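Aminopeptidase YwaD (Bacillus subtilis, PDB 6HC6) removes single amino acids from the N-terminus of peptides as a secreted aminopeptidase that works with two zinc ions per subunit. Local coordinates at residues Glu310-Leu313 against Lys314-Glu317; Gly342-Asn345 against Tyr346-Ser350. All blocks are in the same frame, centred on the assembly; numbering follows the deposited sequence.

Contact 1 (Glu310-Leu313 against Lys314-Glu317); sequences EKEL and KRSE
Lys314 doubles back on its own helix to bring its ammonium to the carbonyl oxygen of Glu310. Two bends do it: chi2 at -45° and chi4 at -71° fold the chain. Lys314 CG lies 3.2 Å from Glu310 O, and Lys314 NZ hydrogen-bonds to the same oxygen, also at 3.2 Å. Glu310 O is gripped twice, since Lys314 N donates to it at 3.0 Å from the opposite face of the carbonyl plane. The Glu310 side chain runs off the other way, its OE1 5.5 Å from Lys314 NZ, so the two charges stay apart. One residue on, Arg315 N bonds to Lys311 O at 3.1 Å, and the arginine's CG packs on that same oxygen.

This is where a short surface helix, 310-315, turns into strand 316-322 of the central sheet of the M28 peptidase domain. Ser316, the first strand residue, ties back to the last helical turn. Ser316 OG stands beside its own backbone N, anti to the carbonyl carbon, and donates to Glu312 O over 2.6 Å, from well above the carbonyl plane, while Ser316 N reaches Leu313 O. The hydroxyl also bonds to Tyr246 OH of the neighbouring strand 244-250. An alanine at this position is likely to leave Glu312 O without its hydroxyl donor and to cut the tie between the helix end and Tyr246.

Glu312 and Arg315 lie on the same flank with their carboxylate and guanidinium planes 21° apart, yet only the aliphatic CG of Glu312 approaches Arg315 NH2, at 4.0 Å. Each charge is spent elsewhere: the carboxylate on Ser309 N and Arg287, and the NH1 of the guanidinium on Pro242 O and Glu285.

Contact 2 (Gly342-Asn345 against Tyr346-Ser350); sequences GQSN and YVWES
A chi1 of 61° tucks the carboxamide of Asn345 between its backbone N and carbonyl carbon and turns OD1 back over the start of helix 346-358. Asn345 is the N-cap of this helix, and its side chain caps the first turn. Asn345 OD1 accepts from Trp348 N at 3.3 Å with a nearly straight N-H...O angle of 162°, the donor tilted slightly out of the carboxamide plane, and takes a weak, bent bond from Val347 N at 2.9 Å. Amides of the first helical turn, which have no carbonyl before them in the helix, are thus given an acceptor by the side chain. Asn345 O opens the regular pattern, receiving Glu349 N at 2.9 Å.

The other end of the amide looks into the fold: ND2 donates to Ser383 O on strand 382-389, which fixes the flip of the carboxamide and leaves OD1 facing the helix. The next strand residue back, Asp382, accepts from Tyr346 N through OD2, so side chains from the loop and the strand together serve the first amides. Behind the cap, buried Val347 packs against the same strand.

The Trp348 side chain packs on Val337 of strand 334-339 and on Leu363 and Leu365 of strand 363-367. Glu349 CG lies against Asn345 O, 3.4 Å away. Ser344 works on the outer side: with its hydroxyl swung anti to N (chi1 175°), it comes to the edge of the Trp348 indole, close to the ring plane, Ser344 OG lying 3.3 Å from Trp348 CD1.

The two contacts come in series along the chain and lie in the same M28 peptidase domain, their centres about 19 Å apart and both on the surface, away from the zinc sites. Contact 1 finishes a helix and starts strand 316-322; contact 2 follows strand 334-339 and starts helix 346-358. They are thus opposite kinds of junction, on the mixed sheet that also carries strand 382-389 between those two strands. Glu317 O and Tyr346 CD2 approach to 4.3 Å, and Val347 meets Val318 and Phe320. Helix 346-358 therefore lies against the strand that contact 1 begins, so both junctions belong to the packing of the peptidase-domain sheet, apart from the two-zinc centre.

Contact 1 (Glu310-Leu313 against Lys314-Glu317)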
ATOM      1  N   GLU A 310      -8.501  24.497   4.091  1.00 34.33           N
ATOM      2  CA  GLU A 310      -9.800  24.358   4.742  1.00 33.49           C
ATOM      3  C   GLU A 310     -10.931  24.548   3.739  1.00 39.47           C
ATOM      4  O   GLU A 310     -11.965  23.875   3.822  1.00 38.98           O
ATOM      5  CB  GLU A 310      -9.925  25.358   5.900  1.00 50.57           C
ATOM      6  CG  GLU A 310      -8.862  25.198   6.983  1.00 67.06           C
ATOM      7  CD  GLU A 310      -8.788  26.398   7.923  1.00 83.67           C
ATOM      8  OE1 GLU A 310      -9.848  26.829   8.430  1.00 87.95           O
ATOM      9  OE2 GLU A 310      -7.669  26.911   8.155  1.00 86.09           O
ATOM     10  N   LYS A 311     -10.740  25.451   2.772  1.00 37.57           N
ATOM     11  CA  LYS A 311     -11.732  25.664   1.720  1.00 39.36           C
ATOM     12  C   LYS A 311     -11.968  24.391   0.920  1.00 37.15           C
ATOM     13  O   LYS A 311     -13.115  24.002   0.670  1.00 34.97           O
ATOM     14  CB  LYS A 311     -11.262  26.781   0.794  1.00 47.86           C
ATOM     15  CG  LYS A 311     -11.970  28.105   0.979  1.00 57.94           C
ATOM     16  CD  LYS A 311     -11.225  29.194   0.235  1.00 63.82           C
ATOM     17  CE  LYS A 311     -12.179  30.165  -0.425  1.00 68.08           C
ATOM     18  NZ  LYS A 311     -11.454  31.179  -1.247  1.00 69.64           N
ATOM     19  N   GLU A 312     -10.884  23.744   0.489  1.00 34.79           N
ATOM     20  CA  GLU A 312     -10.999  22.499  -0.267  1.00 31.73           C
ATOM     21  C   GLU A 312     -11.638  21.392   0.564  1.00 34.44           C
ATOM     22  O   GLU A 312     -12.393  20.565   0.035  1.00 31.97           O
ATOM     23  CB  GLU A 312      -9.623  22.047  -0.750  1.00 37.48           C
ATOM     24  CG  GLU A 312      -9.002  22.897  -1.840  1.00 36.24           C
ATOM     25  CD  GLU A 312      -7.570  22.486  -2.107  1.00 32.56           C
ATOM     26  OE1 GLU A 312      -7.292  21.951  -3.201  1.00 30.44           O
ATOM     27  OE2 GLU A 312      -6.723  22.688  -1.206  1.00 36.24           O
ATOM     28  N   LEU A 313     -11.311  21.329   1.856  1.00 30.37           N
ATOM     29  CA  LEU A 313     -11.920  20.317   2.712  1.00 32.85           C
ATOM     30  C   LEU A 313     -13.430  20.499   2.780  1.00 29.28           C
ATOM     31  O   LEU A 313     -14.183  19.523   2.705  1.00 33.92           O
ATOM     32  CB  LEU A 313     -11.308  20.366   4.116  1.00 31.32           C
ATOM     33  CG  LEU A 313      -9.847  19.922   4.214  1.00 33.33           C
ATOM     34  CD1 LEU A 313      -9.319  20.130   5.627  1.00 42.31           C
ATOM     35  CD2 LEU A 313      -9.712  18.460   3.796  1.00 31.10           C
ATOM     36  N   LYS A 314     -13.891  21.743   2.932  1.00 30.12           N
ATOM     37  CA  LYS A 314     -15.331  21.984   2.956  1.00 35.56           C
ATOM     38  C   LYS A 314     -15.988  21.572   1.644  1.00 33.33           C
ATOM     39  O   LYS A 314     -17.121  21.080   1.643  1.00 43.40           O
ATOM     40  CB  LYS A 314     -15.618  23.451   3.262  1.00 45.62           C
ATOM     41  CG  LYS A 314     -15.084  23.903   4.607  1.00 61.72           C
ATOM     42  CD  LYS A 314     -15.389  22.881   5.695  1.00 68.05           C
ATOM     43  CE  LYS A 314     -14.493  23.081   6.909  1.00 71.34           C
ATOM     44  NZ  LYS A 314     -13.079  22.698   6.634  1.00 70.61           N
ATOM     45  N   ARG A 315     -15.292  21.758   0.514  1.00 35.87           N
ATOM     46  CA  ARG A 315     -15.840  21.372  -0.783  1.00 33.84           C
ATOM     47  C   ARG A 315     -15.699  19.884  -1.066  1.00 28.58           C
ATOM     48  O   ARG A 315     -16.278  19.407  -2.046  1.00 31.15           O
ATOM     49  CB  ARG A 315     -15.158  22.123  -1.942  1.00 32.75           C
ATOM     50  CG  ARG A 315     -15.095  23.614  -1.860  1.00 43.77           C
ATOM     51  CD  ARG A 315     -14.754  24.178  -3.241  1.00 44.68           C
ATOM     52  NE  ARG A 315     -13.323  24.235  -3.556  1.00 36.10           N
ATOM     53  CZ  ARG A 315     -12.766  23.731  -4.658  1.00 37.99           C
ATOM     54  NH1 ARG A 315     -13.502  23.093  -5.552  1.00 36.26           N
ATOM     55  NH2 ARG A 315     -11.461  23.853  -4.865  1.00 43.19           N
ATOM     56  N   SER A 316     -14.935  19.148  -0.259  1.00 25.75           N
ATOM     57  CA  SER A 316     -14.608  17.766  -0.586  1.00 23.06           C
ATOM     58  C   SER A 316     -15.803  16.862  -0.330  1.00 35.42           C
ATOM     59  O   SER A 316     -16.340  16.832   0.781  1.00 34.09           O
ATOM     60  CB  SER A 316     -13.418  17.296   0.237  1.00 24.64           C
ATOM     61  OG  SER A 316     -12.237  17.978  -0.141  1.00 28.34           O
ATOM     62  N   GLU A 317     -16.205  16.108  -1.351  1.00 23.16           N
ATOM     63  CA  GLU A 317     -17.438  15.338  -1.280  1.00 27.35           C
ATOM     64  C   GLU A 317     -17.202  13.855  -1.056  1.00 29.30           C
ATOM     65  O   GLU A 317     -17.772  13.273  -0.126  1.00 27.01           O
ATOM     66  CB  GLU A 317     -18.258  15.538  -2.559  1.00 30.83           C
ATOM     67  CG  GLU A 317     -19.579  14.793  -2.564  1.00 34.49           C
ATOM     68  CD  GLU A 317     -20.370  15.062  -3.823  1.00 39.86           C
ATOM     69  OE1 GLU A 317     -20.572  16.244  -4.142  1.00 43.40           O
ATOM     70  OE2 GLU A 317     -20.761  14.092  -4.506  1.00 44.51           O
TER

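Contact 2 (Gly342-Asn345 against Tyr346-Ser350)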
ATOM      1  N   GLY A 342     -16.878   0.730   8.672  1.00 33.02           N
ATOM      2  CA  GLY A 342     -17.827  -0.270   8.231  1.00 29.50           C
ATOM      3  C   GLY A 342     -19.217   0.256   7.970  1.00 36.38           C
ATOM      4  O   GLY A 342     -20.114  -0.536   7.667  1.00 35.84           O
ATOM      5  N   GLN A 343     -19.425   1.561   8.089  1.00 35.92           N
ATOM      6  CA  GLN A 343     -20.736   2.158   7.916  1.00 36.48           C
ATOM      7  C   GLN A 343     -20.913   2.659   6.492  1.00 38.37           C
ATOM      8  O   GLN A 343     -19.947   2.939   5.778  1.00 32.65           O
ATOM      9  CB  GLN A 343     -20.931   3.320   8.892  1.00 40.05           C
ATOM     10  CG  GLN A 343     -20.654   2.966  10.334  1.00 48.40           C
ATOM     11  CD  GLN A 343     -21.253   1.625  10.723  1.00 62.79           C
ATOM     12  OE1 GLN A 343     -22.457   1.402  10.569  1.00 63.77           O
ATOM     13  NE2 GLN A 343     -20.413   0.721  11.223  1.00 65.60           N
ATOM     14  N   SER A 344     -22.175   2.796   6.098  1.00 36.62           N
ATOM     15  CA  SER A 344     -22.487   3.371   4.802  1.00 35.76           C
ATOM     16  C   SER A 344     -21.987   4.813   4.741  1.00 36.31           C
ATOM     17  O   SER A 344     -21.817   5.478   5.765  1.00 31.79           O
ATOM     18  CB  SER A 344     -23.996   3.307   4.559  1.00 41.40           C
ATOM     19  OG  SER A 344     -24.363   3.955   3.362  1.00 40.38           O
ATOM     20  N   ASN A 345     -21.716   5.281   3.528  1.00 32.28           N
ATOM     21  CA  ASN A 345     -21.459   6.698   3.286  1.00 33.91           C
ATOM     22  C   ASN A 345     -21.761   6.968   1.816  1.00 30.04           C
ATOM     23  O   ASN A 345     -22.287   6.103   1.108  1.00 27.70           O
ATOM     24  CB  ASN A 345     -20.036   7.099   3.710  1.00 25.67           C
ATOM     25  CG  ASN A 345     -18.955   6.351   2.952  1.00 29.38           C
ATOM     26  OD1 ASN A 345     -19.161   5.939   1.815  1.00 26.56           O
ATOM     27  ND2 ASN A 345     -17.784   6.190   3.582  1.00 24.49           N
ATOM     28  N   TYR A 346     -21.429   8.174   1.352  1.00 27.22           N
ATOM     29  CA  TYR A 346     -21.763   8.542  -0.017  1.00 30.75           C
ATOM     30  C   TYR A 346     -21.140   7.595  -1.046  1.00 29.46           C
ATOM     31  O   TYR A 346     -21.749   7.352  -2.097  1.00 28.92           O
ATOM     32  CB  TYR A 346     -21.333   9.984  -0.287  1.00 30.74           C
ATOM     33  CG  TYR A 346     -22.307  11.011   0.247  1.00 30.89           C
ATOM     34  CD1 TYR A 346     -23.617  10.664   0.557  1.00 28.99           C
ATOM     35  CD2 TYR A 346     -21.919  12.330   0.440  1.00 33.45           C
ATOM     36  CE1 TYR A 346     -24.529  11.611   1.031  1.00 32.57           C
ATOM     37  CE2 TYR A 346     -22.823  13.284   0.919  1.00 32.56           C
ATOM     38  CZ  TYR A 346     -24.121  12.912   1.220  1.00 37.16           C
ATOM     39  OH  TYR A 346     -25.024  13.846   1.694  1.00 43.93           O
ATOM     40  N   VAL A 347     -19.942   7.055  -0.771  1.00 23.41           N
ATOM     41  CA  VAL A 347     -19.316   6.113  -1.703  1.00 24.97           C
ATOM     42  C   VAL A 347     -20.150   4.843  -1.816  1.00 30.30           C
ATOM     43  O   VAL A 347     -20.410   4.336  -2.916  1.00 26.80           O
ATOM     44  CB  VAL A 347     -17.882   5.766  -1.261  1.00 26.01           C
ATOM     45  CG1 VAL A 347     -17.208   4.913  -2.312  1.00 25.62           C
ATOM     46  CG2 VAL A 347     -17.078   6.996  -0.972  1.00 34.93           C
ATOM     47  N   TRP A 348     -20.557   4.293  -0.673  1.00 26.88           N
ATOM     48  CA  TRP A 348     -21.393   3.100  -0.708  1.00 33.34           C
ATOM     49  C   TRP A 348     -22.718   3.375  -1.416  1.00 37.81           C
ATOM     50  O   TRP A 348     -23.157   2.574  -2.253  1.00 32.35           O
ATOM     51  CB  TRP A 348     -21.631   2.581   0.709  1.00 29.03           C
ATOM     52  CG  TRP A 348     -22.575   1.435   0.725  1.00 33.70           C
ATOM     53  CD1 TRP A 348     -23.810   1.401   1.298  1.00 37.10           C
ATOM     54  CD2 TRP A 348     -22.379   0.154   0.109  1.00 31.68           C
ATOM     55  NE1 TRP A 348     -24.394   0.176   1.086  1.00 34.30           N
ATOM     56  CE2 TRP A 348     -23.537  -0.608   0.359  1.00 35.86           C
ATOM     57  CE3 TRP A 348     -21.335  -0.421  -0.627  1.00 36.71           C
ATOM     58  CZ2 TRP A 348     -23.686  -1.913  -0.101  1.00 35.71           C
ATOM     59  CZ3 TRP A 348     -21.481  -1.725  -1.082  1.00 33.22           C
ATOM     60  CH2 TRP A 348     -22.650  -2.456  -0.813  1.00 36.60           C
ATOM     61  N   GLU A 349     -23.363   4.506  -1.106  1.00 31.55           N
ATOM     62  CA  GLU A 349     -24.638   4.826  -1.744  1.00 29.32           C
ATOM     63  C   GLU A 349     -24.508   4.810  -3.258  1.00 37.47           C
ATOM     64  O   GLU A 349     -25.311   4.174  -3.957  1.00 34.25           O
ATOM     65  CB  GLU A 349     -25.145   6.186  -1.263  1.00 34.11           C
ATOM     66  CG  GLU A 349     -25.541   6.221   0.200  1.00 41.93           C
ATOM     67  CD  GLU A 349     -26.055   7.588   0.631  1.00 54.46           C
ATOM     68  OE1 GLU A 349     -26.620   8.306  -0.220  1.00 58.34           O
ATOM     69  OE2 GLU A 349     -25.894   7.946   1.817  1.00 54.98           O
ATOM     70  N   SER A 350     -23.483   5.486  -3.785  1.00 30.03           N
ATOM     71  CA  SER A 350     -23.313   5.542  -5.233  1.00 32.91           C
ATOM     72  C   SER A 350     -22.968   4.174  -5.802  1.00 29.82           C
ATOM     73  O   SER A 350     -23.395   3.833  -6.911  1.00 27.44           O
ATOM     74  CB  SER A 350     -22.236   6.558  -5.593  1.00 30.36           C
ATOM     75  OG  SER A 350     -22.741   7.872  -5.427  1.00 32.78           O
TER
HETATM   76  O   HOH W   1     -24.638   7.156   3.712  1.00 46.43           O